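PDB 4IWK: ferritin from Pseudo-nitzschia multiseries, which probably stores iron in a soluble, non-toxic form, taking up ferrous ions and oxidising them with dioxygen at the ferroxidase centre of its four-helix-bundle subunits. Local coordinates for residues F9-T14 / I65-A71. Sequence-based numbering, arbitrary orientation.
Sequences FNRQVT and IPIELQA
The apolar centre is a short row of side chains between one turn and a half of helix, 9-14, and the extended, irregular segment 65-71. F9 (chi1 t) presents a ring face to I65, whose CD1 lies 4.2 Å from the ring centroid, 17° off the normal, a CH-pi contact; I67 CD1 comes near the ring edge, 4.4 Å from F9 CD2. One turn on, V13 packs its CG2 4.1 Å from I67 CD1 and its CG1 4.2 Å from L69 CD2. Branched aliphatics suit this seam, filling it without needing polar partners. The segment runs along the helix in the same sense, CA atoms pairing F9 with I65 (8.0 Å), N10 with I67 (5.8 Å) and T14 with Q70 (6.3 Å). Its backbone is extended throughout (phi -54 to -116°, psi 112 to 165°), so its peptide groups cannot pair within the segment; two waters link E68 O and Q70 N to the helix. N10 (chi1 t) lays its amide against the backbone of I67 and E68, and water 1 donates to N10 O (3.0 Å) and E68 O (3.2 Å). Further out, T14 OG1 (chi1 m) donates to Q70 OE1 at 2.5 Å; water 2 donates to T14 OG1 (2.8 Å) and accepts from Q70 N (2.9 Å), so the small hydroxyl meets the Q70 side chain directly and its backbone through water. This is the long crossover of the ferritin four-helix bundle, leaving helix 36-62 for helix 84-111 and passing over helix 3-32. Beneath it F9 meets F56 and A60 of helix 36-62 and L105 of helix 84-111, while I67 and L69 pack on I28 and L24 of a neighbouring subunit.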
loop_
_atom_site.group_PDB
_atom_site.type_symbol
_atom_site.label_atom_id
_atom_site.label_comp_id
_atom_site.label_asym_id
_atom_site.label_seq_id
_atom_site.Cartn_x
_atom_site.Cartn_y
_atom_site.Cartn_z
ATOM N N PHE A 9 12.095 30.168 46.962
ATOM C CA PHE A 9 12.212 29.166 45.888
ATOM C C PHE A 9 12.272 27.774 46.468
ATOM O O PHE A 9 11.518 26.873 46.073
ATOM C CB PHE A 9 13.405 29.514 44.974
ATOM C CG PHE A 9 13.247 28.985 43.572
ATOM C CD1 PHE A 9 12.908 29.869 42.515
ATOM C CD2 PHE A 9 13.401 27.620 43.339
ATOM C CE1 PHE A 9 12.744 29.350 41.212
ATOM C CE2 PHE A 9 13.252 27.114 42.042
ATOM C CZ PHE A 9 12.907 28.005 41.018
ATOM N N ASN A 10 13.128 27.565 47.463
ATOM C CA ASN A 10 13.197 26.319 48.211
ATOM C C ASN A 10 11.795 25.972 48.797
ATOM O O ASN A 10 11.322 24.789 48.679
ATOM C CB ASN A 10 14.295 26.472 49.283
ATOM C CG ASN A 10 14.881 25.151 49.727
ATOM O OD1 ASN A 10 14.815 24.784 50.924
ATOM N ND2 ASN A 10 15.399 24.384 48.766
ATOM N N ARG A 11 11.128 26.924 49.433
ATOM C CA ARG A 11 9.796 26.663 49.992
ATOM C C ARG A 11 8.782 26.186 48.885
ATOM O O ARG A 11 7.803 25.511 49.160
ATOM C CB ARG A 11 9.216 27.853 50.757
ATOM C CG ARG A 11 9.769 28.053 52.166
ATOM C CD ARG A 11 9.813 29.547 52.472
ATOM N NE ARG A 11 9.459 29.887 53.838
ATOM C CZ ARG A 11 8.411 30.637 54.173
ATOM N NH1 ARG A 11 7.607 31.152 53.237
ATOM N NH2 ARG A 11 8.160 30.887 55.454
ATOM N N GLN A 12 8.964 26.686 47.664
ATOM C CA GLN A 12 7.977 26.391 46.611
ATOM C C GLN A 12 8.084 24.869 46.314
ATOM O O GLN A 12 7.032 24.196 46.066
ATOM C CB GLN A 12 8.190 27.183 45.285
ATOM C CG GLN A 12 7.041 26.970 44.305
ATOM C CD GLN A 12 5.712 27.496 44.875
ATOM O OE1 GLN A 12 5.725 28.470 45.643
ATOM N NE2 GLN A 12 4.605 26.877 44.550
ATOM N N VAL A 13 9.298 24.340 46.279
ATOM C CA VAL A 13 9.460 22.902 46.043
ATOM C C VAL A 13 8.754 22.159 47.150
ATOM O O VAL A 13 8.002 21.203 46.891
ATOM C CB VAL A 13 10.948 22.468 46.046
ATOM C CG1 VAL A 13 11.076 20.946 45.976
ATOM C CG2 VAL A 13 11.704 23.126 44.869
ATOM N N THR A 14 8.998 22.580 48.396
ATOM C CA THR A 14 8.272 21.938 49.499
ATOM C C THR A 14 6.742 22.003 49.360
ATOM O O THR A 14 6.052 20.998 49.603
ATOM C CB THR A 14 8.649 22.587 50.839
ATOM O OG1 THR A 14 10.052 22.536 50.926
ATOM C CG2 THR A 14 8.021 21.764 52.044
ATOM N N ILE A 65 20.530 28.040 42.207
ATOM C CA ILE A 65 19.759 28.311 43.399
ATOM C C ILE A 65 19.903 27.000 44.233
ATOM O O ILE A 65 19.394 25.980 43.834
ATOM C CB ILE A 65 18.289 28.624 43.055
ATOM C CG1 ILE A 65 18.210 29.980 42.277
ATOM C CG2 ILE A 65 17.428 28.687 44.337
ATOM C CD1 ILE A 65 16.810 30.283 41.694
ATOM N N PRO A 66 20.498 27.050 45.396
ATOM C CA PRO A 66 20.779 25.745 46.026
ATOM C C PRO A 66 19.467 25.191 46.618
ATOM O O PRO A 66 18.679 25.920 47.212
ATOM C CB PRO A 66 21.788 26.121 47.137
ATOM C CG PRO A 66 22.358 27.445 46.743
ATOM C CD PRO A 66 21.240 28.181 46.030
ATOM N N ILE A 67 19.203 23.918 46.432
ATOM C CA ILE A 67 17.992 23.315 46.921
ATOM C C ILE A 67 18.391 22.446 48.124
ATOM O O ILE A 67 19.298 21.660 47.944
ATOM C CB ILE A 67 17.340 22.394 45.830
ATOM C CG1 ILE A 67 16.760 23.253 44.680
ATOM C CG2 ILE A 67 16.202 21.568 46.411
ATOM C CD1 ILE A 67 15.614 24.211 45.109
ATOM N N GLU A 68 17.742 22.646 49.249
ATOM C CA GLU A 68 17.808 21.724 50.396
ATOM C C GLU A 68 16.376 21.193 50.551
ATOM O O GLU A 68 15.464 21.942 50.897
ATOM C CB GLU A 68 18.221 22.513 51.632
ATOM C CG GLU A 68 19.371 21.839 52.326
ATOM C CD GLU A 68 20.714 22.256 51.724
ATOM O OE1 GLU A 68 21.096 23.449 51.828
ATOM O OE2 GLU A 68 21.390 21.391 51.157
ATOM N N LEU A 69 16.230 19.878 50.269
ATOM C CA LEU A 69 14.926 19.231 50.364
ATOM C C LEU A 69 14.465 19.145 51.792
ATOM O O LEU A 69 15.248 18.727 52.650
ATOM C CB LEU A 69 14.977 17.806 49.725
ATOM C CG LEU A 69 15.233 17.671 48.200
ATOM C CD1 LEU A 69 15.218 16.193 47.780
ATOM C CD2 LEU A 69 14.095 18.443 47.487
ATOM N N GLN A 70 13.301 19.657 52.051
ATOM C CA GLN A 70 12.714 19.644 53.398
ATOM C C GLN A 70 11.824 18.421 53.567
ATOM O O GLN A 70 11.446 17.684 52.578
ATOM C CB GLN A 70 11.882 20.889 53.726
ATOM C CG GLN A 70 12.628 22.210 53.357
ATOM C CD GLN A 70 11.768 23.472 53.644
ATOM O OE1 GLN A 70 10.866 23.954 52.857
ATOM N NE2 GLN A 70 12.056 24.055 54.827
ATOM N N ALA A 71 11.510 18.177 54.825
ATOM C CA ALA A 71 10.484 17.172 55.070
ATOM C C ALA A 71 9.214 17.478 54.299
ATOM O O ALA A 71 8.796 18.658 54.220
ATOM C CB ALA A 71 10.177 17.068 56.584
HETATM O O HOH W 1 13.365 22.612 48.583
HETATM O O HOH W 2 11.866 20.724 49.803
#